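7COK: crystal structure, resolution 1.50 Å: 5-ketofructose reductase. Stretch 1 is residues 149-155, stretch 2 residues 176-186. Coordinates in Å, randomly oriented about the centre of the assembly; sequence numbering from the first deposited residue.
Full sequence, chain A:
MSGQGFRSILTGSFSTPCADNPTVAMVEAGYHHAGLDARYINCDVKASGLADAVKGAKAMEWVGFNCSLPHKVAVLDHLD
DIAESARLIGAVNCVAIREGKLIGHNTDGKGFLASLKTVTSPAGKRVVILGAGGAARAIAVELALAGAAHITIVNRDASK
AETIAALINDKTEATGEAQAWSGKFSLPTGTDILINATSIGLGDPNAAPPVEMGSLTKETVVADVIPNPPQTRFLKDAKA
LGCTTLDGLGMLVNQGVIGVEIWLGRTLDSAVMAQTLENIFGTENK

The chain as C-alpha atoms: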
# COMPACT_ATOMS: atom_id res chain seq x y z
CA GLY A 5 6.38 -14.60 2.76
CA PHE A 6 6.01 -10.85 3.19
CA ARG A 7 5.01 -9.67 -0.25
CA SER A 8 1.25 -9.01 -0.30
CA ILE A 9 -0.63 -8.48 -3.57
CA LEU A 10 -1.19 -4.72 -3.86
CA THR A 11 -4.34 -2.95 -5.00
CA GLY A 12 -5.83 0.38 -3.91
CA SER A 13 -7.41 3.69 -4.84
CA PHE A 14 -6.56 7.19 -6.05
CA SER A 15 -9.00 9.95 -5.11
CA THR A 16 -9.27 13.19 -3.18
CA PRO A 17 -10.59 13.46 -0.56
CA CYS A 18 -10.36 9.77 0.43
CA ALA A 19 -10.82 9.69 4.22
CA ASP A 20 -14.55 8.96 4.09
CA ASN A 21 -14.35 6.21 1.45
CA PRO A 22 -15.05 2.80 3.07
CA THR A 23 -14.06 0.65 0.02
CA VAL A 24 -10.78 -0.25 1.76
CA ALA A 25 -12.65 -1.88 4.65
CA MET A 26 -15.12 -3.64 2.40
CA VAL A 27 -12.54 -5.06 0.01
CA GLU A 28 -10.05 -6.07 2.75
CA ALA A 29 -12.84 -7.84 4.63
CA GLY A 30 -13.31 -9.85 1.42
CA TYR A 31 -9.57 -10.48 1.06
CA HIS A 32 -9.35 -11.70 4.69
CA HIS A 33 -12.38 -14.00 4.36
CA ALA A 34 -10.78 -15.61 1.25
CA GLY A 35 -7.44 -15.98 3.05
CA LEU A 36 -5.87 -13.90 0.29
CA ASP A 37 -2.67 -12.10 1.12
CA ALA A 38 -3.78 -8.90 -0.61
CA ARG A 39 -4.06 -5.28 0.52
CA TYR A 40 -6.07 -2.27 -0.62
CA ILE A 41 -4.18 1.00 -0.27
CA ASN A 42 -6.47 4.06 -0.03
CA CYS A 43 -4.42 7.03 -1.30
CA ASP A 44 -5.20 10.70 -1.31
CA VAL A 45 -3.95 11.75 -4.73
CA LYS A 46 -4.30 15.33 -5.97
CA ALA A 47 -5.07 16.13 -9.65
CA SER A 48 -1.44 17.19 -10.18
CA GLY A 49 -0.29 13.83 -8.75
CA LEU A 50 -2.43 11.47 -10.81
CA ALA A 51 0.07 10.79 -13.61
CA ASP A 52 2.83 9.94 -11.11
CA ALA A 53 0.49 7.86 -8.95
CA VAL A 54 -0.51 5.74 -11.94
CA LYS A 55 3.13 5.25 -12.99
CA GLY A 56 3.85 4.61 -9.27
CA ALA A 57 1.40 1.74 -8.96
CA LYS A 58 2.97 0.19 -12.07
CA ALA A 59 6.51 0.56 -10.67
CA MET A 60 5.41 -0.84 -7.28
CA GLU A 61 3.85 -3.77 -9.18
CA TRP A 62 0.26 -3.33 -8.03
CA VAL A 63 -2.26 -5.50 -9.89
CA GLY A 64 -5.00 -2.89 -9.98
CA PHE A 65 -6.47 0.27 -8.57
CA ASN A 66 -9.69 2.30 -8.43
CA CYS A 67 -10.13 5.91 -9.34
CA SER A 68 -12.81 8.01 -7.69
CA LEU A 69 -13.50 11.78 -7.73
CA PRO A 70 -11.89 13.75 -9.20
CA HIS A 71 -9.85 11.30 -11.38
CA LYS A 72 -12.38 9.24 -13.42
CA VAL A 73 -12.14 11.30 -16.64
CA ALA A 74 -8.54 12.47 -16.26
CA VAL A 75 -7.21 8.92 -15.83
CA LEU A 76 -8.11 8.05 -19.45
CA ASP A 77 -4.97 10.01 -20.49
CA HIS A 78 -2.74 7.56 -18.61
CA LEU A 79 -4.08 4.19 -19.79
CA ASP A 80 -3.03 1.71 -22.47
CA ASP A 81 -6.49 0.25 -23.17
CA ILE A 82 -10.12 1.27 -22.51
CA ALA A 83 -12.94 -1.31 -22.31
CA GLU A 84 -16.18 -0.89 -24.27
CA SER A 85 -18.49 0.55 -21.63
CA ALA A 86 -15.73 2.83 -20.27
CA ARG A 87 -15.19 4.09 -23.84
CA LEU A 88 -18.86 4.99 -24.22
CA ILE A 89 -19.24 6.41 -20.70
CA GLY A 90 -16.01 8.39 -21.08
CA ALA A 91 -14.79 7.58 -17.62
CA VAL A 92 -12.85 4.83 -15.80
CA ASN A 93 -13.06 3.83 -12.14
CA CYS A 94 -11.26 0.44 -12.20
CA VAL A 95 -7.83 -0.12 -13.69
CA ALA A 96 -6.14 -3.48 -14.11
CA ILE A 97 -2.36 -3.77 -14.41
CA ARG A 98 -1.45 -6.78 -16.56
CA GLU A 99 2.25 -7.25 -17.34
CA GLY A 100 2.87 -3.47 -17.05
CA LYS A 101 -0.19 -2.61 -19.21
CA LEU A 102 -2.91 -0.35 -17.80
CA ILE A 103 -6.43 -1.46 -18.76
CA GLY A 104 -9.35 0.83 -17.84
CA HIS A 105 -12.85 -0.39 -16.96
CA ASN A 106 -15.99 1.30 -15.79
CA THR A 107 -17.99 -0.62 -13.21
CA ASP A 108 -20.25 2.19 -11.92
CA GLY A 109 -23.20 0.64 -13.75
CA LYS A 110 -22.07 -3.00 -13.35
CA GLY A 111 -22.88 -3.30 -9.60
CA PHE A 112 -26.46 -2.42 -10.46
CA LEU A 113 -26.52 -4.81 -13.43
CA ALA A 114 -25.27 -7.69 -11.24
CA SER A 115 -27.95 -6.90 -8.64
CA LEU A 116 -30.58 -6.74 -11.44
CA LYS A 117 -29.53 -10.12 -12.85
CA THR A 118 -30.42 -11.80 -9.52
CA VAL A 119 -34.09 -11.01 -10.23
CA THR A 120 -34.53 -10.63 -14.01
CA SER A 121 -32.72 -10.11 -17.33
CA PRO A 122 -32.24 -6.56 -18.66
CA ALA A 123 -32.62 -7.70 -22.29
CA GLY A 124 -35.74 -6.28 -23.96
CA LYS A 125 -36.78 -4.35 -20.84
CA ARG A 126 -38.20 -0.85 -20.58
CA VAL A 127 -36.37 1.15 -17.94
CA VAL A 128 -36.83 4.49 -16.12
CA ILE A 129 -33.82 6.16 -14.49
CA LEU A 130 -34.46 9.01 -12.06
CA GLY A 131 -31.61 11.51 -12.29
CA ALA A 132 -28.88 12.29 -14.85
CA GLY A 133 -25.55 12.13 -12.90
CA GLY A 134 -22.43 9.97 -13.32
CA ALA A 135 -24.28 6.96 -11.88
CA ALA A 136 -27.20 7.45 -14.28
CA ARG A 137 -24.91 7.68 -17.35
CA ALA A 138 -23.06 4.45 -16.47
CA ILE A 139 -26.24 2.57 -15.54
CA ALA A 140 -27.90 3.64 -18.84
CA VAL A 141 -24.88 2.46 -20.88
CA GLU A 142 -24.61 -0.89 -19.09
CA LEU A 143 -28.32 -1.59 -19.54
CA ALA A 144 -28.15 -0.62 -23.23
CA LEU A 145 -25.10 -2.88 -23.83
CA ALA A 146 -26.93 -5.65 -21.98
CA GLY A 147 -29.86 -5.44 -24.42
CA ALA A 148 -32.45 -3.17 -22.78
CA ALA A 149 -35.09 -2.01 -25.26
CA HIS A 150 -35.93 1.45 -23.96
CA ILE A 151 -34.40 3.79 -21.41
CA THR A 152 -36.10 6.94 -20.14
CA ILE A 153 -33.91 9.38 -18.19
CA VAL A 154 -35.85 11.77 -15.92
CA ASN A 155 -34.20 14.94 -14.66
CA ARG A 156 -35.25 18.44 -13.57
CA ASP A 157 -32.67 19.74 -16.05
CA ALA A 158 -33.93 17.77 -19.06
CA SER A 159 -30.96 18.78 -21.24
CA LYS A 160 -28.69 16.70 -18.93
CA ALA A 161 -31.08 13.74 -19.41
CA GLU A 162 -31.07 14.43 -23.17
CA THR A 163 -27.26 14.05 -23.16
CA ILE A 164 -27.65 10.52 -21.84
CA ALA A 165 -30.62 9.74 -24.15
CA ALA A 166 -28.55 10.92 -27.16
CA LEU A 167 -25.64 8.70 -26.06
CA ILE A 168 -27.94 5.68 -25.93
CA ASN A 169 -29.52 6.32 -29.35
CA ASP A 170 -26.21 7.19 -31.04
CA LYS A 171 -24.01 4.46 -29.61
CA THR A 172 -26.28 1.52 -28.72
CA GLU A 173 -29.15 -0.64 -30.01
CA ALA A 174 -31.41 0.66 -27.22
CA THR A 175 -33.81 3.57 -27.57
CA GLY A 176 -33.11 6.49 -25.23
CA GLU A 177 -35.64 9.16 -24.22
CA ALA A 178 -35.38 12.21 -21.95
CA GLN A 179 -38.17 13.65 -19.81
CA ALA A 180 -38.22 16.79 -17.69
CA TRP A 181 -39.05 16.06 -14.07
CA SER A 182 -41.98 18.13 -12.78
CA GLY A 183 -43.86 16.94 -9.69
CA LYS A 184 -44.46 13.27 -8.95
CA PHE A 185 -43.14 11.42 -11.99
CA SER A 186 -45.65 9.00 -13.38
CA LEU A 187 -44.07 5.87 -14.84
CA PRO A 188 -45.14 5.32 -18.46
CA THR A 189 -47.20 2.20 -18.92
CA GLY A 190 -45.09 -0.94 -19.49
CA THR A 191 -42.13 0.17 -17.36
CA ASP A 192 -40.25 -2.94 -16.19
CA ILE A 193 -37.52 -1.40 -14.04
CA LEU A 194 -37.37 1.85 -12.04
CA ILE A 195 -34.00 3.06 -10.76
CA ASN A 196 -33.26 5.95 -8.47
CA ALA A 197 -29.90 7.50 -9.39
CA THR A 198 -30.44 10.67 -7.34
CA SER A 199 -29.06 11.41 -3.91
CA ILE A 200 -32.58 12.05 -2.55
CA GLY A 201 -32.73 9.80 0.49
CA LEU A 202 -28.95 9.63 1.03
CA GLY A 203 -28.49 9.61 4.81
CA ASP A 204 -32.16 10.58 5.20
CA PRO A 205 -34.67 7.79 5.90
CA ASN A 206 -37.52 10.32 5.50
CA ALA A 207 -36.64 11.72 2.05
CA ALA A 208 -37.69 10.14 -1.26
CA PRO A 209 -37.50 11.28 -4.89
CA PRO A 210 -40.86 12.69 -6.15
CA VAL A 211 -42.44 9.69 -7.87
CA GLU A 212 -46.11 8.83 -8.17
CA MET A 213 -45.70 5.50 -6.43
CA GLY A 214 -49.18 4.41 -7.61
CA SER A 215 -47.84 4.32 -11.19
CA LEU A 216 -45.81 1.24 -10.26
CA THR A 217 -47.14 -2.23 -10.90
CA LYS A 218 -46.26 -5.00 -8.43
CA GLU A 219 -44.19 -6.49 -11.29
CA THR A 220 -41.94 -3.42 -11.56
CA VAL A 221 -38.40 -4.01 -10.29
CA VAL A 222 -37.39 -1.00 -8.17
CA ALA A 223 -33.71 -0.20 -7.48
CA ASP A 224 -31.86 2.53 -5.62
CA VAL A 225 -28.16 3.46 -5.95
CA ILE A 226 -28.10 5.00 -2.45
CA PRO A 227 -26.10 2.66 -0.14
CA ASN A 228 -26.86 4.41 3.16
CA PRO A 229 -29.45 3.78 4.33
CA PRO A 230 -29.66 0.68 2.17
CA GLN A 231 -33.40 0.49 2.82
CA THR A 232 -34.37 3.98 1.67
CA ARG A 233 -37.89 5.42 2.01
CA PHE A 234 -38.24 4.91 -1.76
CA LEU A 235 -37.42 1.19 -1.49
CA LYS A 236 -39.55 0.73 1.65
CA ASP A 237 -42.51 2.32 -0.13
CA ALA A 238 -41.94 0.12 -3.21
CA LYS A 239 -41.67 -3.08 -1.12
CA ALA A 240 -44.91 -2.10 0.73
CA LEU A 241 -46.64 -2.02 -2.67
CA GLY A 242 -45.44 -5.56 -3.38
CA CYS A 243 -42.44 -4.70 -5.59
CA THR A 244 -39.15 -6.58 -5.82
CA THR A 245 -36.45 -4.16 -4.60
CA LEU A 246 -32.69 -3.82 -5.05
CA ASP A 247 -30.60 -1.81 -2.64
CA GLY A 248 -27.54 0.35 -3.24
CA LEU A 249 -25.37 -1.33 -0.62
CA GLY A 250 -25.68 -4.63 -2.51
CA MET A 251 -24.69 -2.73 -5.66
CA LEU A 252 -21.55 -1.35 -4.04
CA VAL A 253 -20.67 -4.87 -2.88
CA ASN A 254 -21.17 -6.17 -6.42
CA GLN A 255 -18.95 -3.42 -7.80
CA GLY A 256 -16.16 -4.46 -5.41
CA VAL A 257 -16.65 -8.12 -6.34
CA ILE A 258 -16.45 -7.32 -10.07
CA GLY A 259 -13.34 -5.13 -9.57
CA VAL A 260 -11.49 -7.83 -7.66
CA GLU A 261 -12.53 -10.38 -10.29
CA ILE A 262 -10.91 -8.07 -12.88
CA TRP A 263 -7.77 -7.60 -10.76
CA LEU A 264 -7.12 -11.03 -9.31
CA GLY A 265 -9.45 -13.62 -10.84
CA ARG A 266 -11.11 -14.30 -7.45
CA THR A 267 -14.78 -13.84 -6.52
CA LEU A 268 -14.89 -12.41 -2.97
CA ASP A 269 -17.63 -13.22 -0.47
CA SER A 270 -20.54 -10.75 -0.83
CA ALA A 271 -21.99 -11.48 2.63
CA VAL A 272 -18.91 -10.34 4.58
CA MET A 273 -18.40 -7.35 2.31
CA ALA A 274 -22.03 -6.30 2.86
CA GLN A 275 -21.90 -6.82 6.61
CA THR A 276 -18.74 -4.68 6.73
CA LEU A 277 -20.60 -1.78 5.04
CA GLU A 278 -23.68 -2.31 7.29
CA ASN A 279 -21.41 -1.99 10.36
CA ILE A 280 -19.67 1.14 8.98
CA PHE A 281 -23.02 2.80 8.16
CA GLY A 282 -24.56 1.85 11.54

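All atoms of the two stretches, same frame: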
# COMPACT_ATOMS: atom_id res chain seq x y z
N ALA A 149 -34.40 -2.54 -24.08
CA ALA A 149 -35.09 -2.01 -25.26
C ALA A 149 -35.23 -0.48 -25.25
O ALA A 149 -35.05 0.18 -26.29
CB ALA A 149 -36.45 -2.67 -25.43
N HIS A 150 -35.52 0.07 -24.08
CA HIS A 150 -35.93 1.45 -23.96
C HIS A 150 -35.54 2.01 -22.61
O HIS A 150 -35.81 1.39 -21.58
CB HIS A 150 -37.45 1.58 -24.16
CG HIS A 150 -37.91 2.98 -24.38
ND1 HIS A 150 -38.12 3.86 -23.35
CD2 HIS A 150 -38.15 3.67 -25.52
CE1 HIS A 150 -38.48 5.03 -23.83
NE2 HIS A 150 -38.52 4.95 -25.15
N ILE A 151 -34.89 3.17 -22.64
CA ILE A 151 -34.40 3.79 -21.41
C ILE A 151 -34.85 5.24 -21.39
O ILE A 151 -34.52 6.01 -22.29
CB ILE A 151 -32.86 3.69 -21.25
CG1 ILE A 151 -32.41 2.22 -21.25
CG2 ILE A 151 -32.40 4.35 -19.93
CD1 ILE A 151 -30.93 2.01 -21.55
N THR A 152 -35.58 5.58 -20.34
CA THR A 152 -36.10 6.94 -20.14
C THR A 152 -35.30 7.53 -18.99
O THR A 152 -35.21 6.91 -17.93
CB THR A 152 -37.61 6.96 -19.79
OG1 THR A 152 -38.37 6.39 -20.86
CG2 THR A 152 -38.11 8.41 -19.58
N ILE A 153 -34.69 8.70 -19.22
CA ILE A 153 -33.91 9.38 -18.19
C ILE A 153 -34.69 10.62 -17.78
O ILE A 153 -35.11 11.40 -18.64
CB ILE A 153 -32.48 9.75 -18.67
CG1 ILE A 153 -31.75 8.49 -19.18
CG2 ILE A 153 -31.69 10.34 -17.53
CD1 ILE A 153 -31.89 8.22 -20.66
N VAL A 154 -34.95 10.75 -16.49
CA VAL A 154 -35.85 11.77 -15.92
C VAL A 154 -34.99 12.69 -15.06
O VAL A 154 -34.24 12.26 -14.18
CB VAL A 154 -37.03 11.14 -15.11
CG1 VAL A 154 -38.05 12.19 -14.68
CG2 VAL A 154 -37.77 10.11 -15.93
N ASN A 155 -35.03 13.98 -15.37
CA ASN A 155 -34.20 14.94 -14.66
C ASN A 155 -34.86 16.32 -14.68
O ASN A 155 -35.50 16.67 -15.66
CB ASN A 155 -32.82 15.03 -15.33
CG ASN A 155 -31.73 15.53 -14.39
OD1 ASN A 155 -31.53 15.01 -13.30
ND2 ASN A 155 -31.01 16.57 -14.82
N GLY A 176 -33.18 5.57 -26.37
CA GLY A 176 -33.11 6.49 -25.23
C GLY A 176 -34.06 7.66 -25.38
O GLY A 176 -34.24 8.18 -26.48
N GLU A 177 -34.66 8.07 -24.27
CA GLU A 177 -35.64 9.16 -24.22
C GLU A 177 -35.39 9.98 -22.97
O GLU A 177 -35.11 9.42 -21.90
CB GLU A 177 -37.05 8.57 -24.14
CG GLU A 177 -38.18 9.59 -24.26
CD GLU A 177 -39.54 9.02 -23.89
OE1 GLU A 177 -40.46 9.81 -23.61
OE2 GLU A 177 -39.70 7.79 -23.89
N ALA A 178 -35.49 11.30 -23.09
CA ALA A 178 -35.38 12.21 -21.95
C ALA A 178 -36.71 12.83 -21.59
O ALA A 178 -37.51 13.17 -22.47
CB ALA A 178 -34.37 13.31 -22.25
N GLN A 179 -36.95 13.00 -20.30
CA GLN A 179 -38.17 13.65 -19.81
C GLN A 179 -37.83 14.61 -18.69
O GLN A 179 -37.09 14.26 -17.76
CB GLN A 179 -39.22 12.63 -19.33
CG GLN A 179 -39.84 11.78 -20.43
CD GLN A 179 -40.85 12.53 -21.30
OE1 GLN A 179 -41.44 13.54 -20.88
NE2 GLN A 179 -41.08 12.03 -22.51
N ALA A 180 -38.37 15.82 -18.77
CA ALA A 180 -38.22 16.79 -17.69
C ALA A 180 -39.01 16.29 -16.50
O ALA A 180 -40.11 15.71 -16.67
CB ALA A 180 -38.72 18.17 -18.13
N TRP A 181 -38.45 16.51 -15.32
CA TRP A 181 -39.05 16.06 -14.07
C TRP A 181 -39.80 17.24 -13.46
O TRP A 181 -39.18 18.25 -13.09
CB TRP A 181 -37.95 15.61 -13.12
CG TRP A 181 -38.40 14.71 -12.01
CD1 TRP A 181 -39.68 14.53 -11.53
CD2 TRP A 181 -37.56 13.90 -11.21
NE1 TRP A 181 -39.67 13.63 -10.50
CE2 TRP A 181 -38.38 13.22 -10.28
CE3 TRP A 181 -36.18 13.64 -11.21
CZ2 TRP A 181 -37.86 12.31 -9.35
CZ3 TRP A 181 -35.66 12.74 -10.28
CH2 TRP A 181 -36.50 12.09 -9.36
N SER A 182 -41.12 17.12 -13.39
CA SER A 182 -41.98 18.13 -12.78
C SER A 182 -43.05 17.41 -11.96
O SER A 182 -43.89 16.69 -12.50
CB SER A 182 -42.60 19.01 -13.86
OG SER A 182 -43.38 20.04 -13.28
N GLY A 183 -42.99 17.62 -10.64
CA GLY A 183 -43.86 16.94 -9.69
C GLY A 183 -43.55 15.46 -9.59
O GLY A 183 -42.44 15.02 -9.94
N LYS A 184 -44.53 14.71 -9.09
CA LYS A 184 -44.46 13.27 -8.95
C LYS A 184 -44.46 12.62 -10.33
O LYS A 184 -45.48 12.64 -11.05
CB LYS A 184 -45.67 12.76 -8.16
N PHE A 185 -43.29 12.07 -10.70
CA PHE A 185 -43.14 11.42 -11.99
C PHE A 185 -43.99 10.16 -12.07
O PHE A 185 -43.96 9.29 -11.20
CB PHE A 185 -41.68 11.11 -12.35
CG PHE A 185 -41.52 10.54 -13.74
CD1 PHE A 185 -41.71 11.34 -14.87
CD2 PHE A 185 -41.24 9.18 -13.92
CE1 PHE A 185 -41.59 10.80 -16.16
CE2 PHE A 185 -41.12 8.64 -15.19
CZ PHE A 185 -41.30 9.45 -16.31
N SER A 186 -44.79 10.12 -13.13
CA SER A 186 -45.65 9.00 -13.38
C SER A 186 -44.96 8.08 -14.38
O SER A 186 -44.73 8.46 -15.51
CB SER A 186 -46.98 9.49 -13.94
OG SER A 186 -47.51 10.49 -13.09

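Residues 150-155 and 176-180 lie side by side as parallel strands, and a ladder of five backbone hydrogen bonds holds them together. It starts where the amide N of Glu-177 donates to O of Ile-151 (2.9 Å) and continues with N of Ile-153 to O of Glu-177 (2.8 Å), the shortest of the series. N of Gln-179 then binds O of Ile-153 at 2.9 Å, and N of Asn-155 binds O of Gln-179 at 3.2 Å. The last rung, from N of Trp-181 to O of Asn-155 (3.0 Å), carries the pairing one residue past the end of the second strand. In the usual parallel pattern, Ile-151, Ile-153 and Asn-155 alternate with Glu-177, Gln-179 and Trp-181 along the ladder. The carbonyls also receive CA-H...O contacts, the tightest between CA of Thr-152 and O of Glu-177 at 3.2 Å.

Side-chain polar contacts are sparser. Glu-177 extends with chi1 and chi2 both t, which brings its carboxylate to the edge of the His-150 ring; OE2 of Glu-177 lies 3.0 Å from CE1 of His-150. OE2 of Glu-177 is also 3.3 Å from NE2 of His-150, but the angle is too poor for a hydrogen bond. The other carboxylate oxygen is engaged within its own strand, where NE2 of Gln-179 donates to OE1 of Glu-177 at 2.6 Å. Gln-179 folds back through two m torsions to make this bond, and its CG packs 3.9 Å from CG2 of Thr-152. Thr-152, small, beta-branched and buried, lies beside these two longer, partly exposed polar chains on the same face.

On this same face of the sheet, Val-154 is the center of the apolar packing and has the largest area covered by the opposing stretch, 96 Å². Its two methyls lie over two ring faces, though CG1 of Val-154 also comes within 3.8 Å of CD1 of Phe-185. CG1 of Val-154 sits over the face of the Trp-181 indole, 3.7 Å from CG of Trp-181, while CG2 of Val-154 lies over the Phe-185 ring, 3.6 Å from CZ of Phe-185. Both are CH-pi contacts. Trp-181 follows directly on the strand with its CB toward the first stretch, and the chain beyond brings Phe-185 back to the same valine. The branched side chain suits a position between two aromatic faces.

The opposite face contributes less between the stretches. Ile-151 and Ile-153 are buried there, paired with Gly-176, which has no side chain, and Ala-178, which has only a CB, so little side-chain contact is added to the backbone pairing. In all, 567 Å² is buried between the stretches.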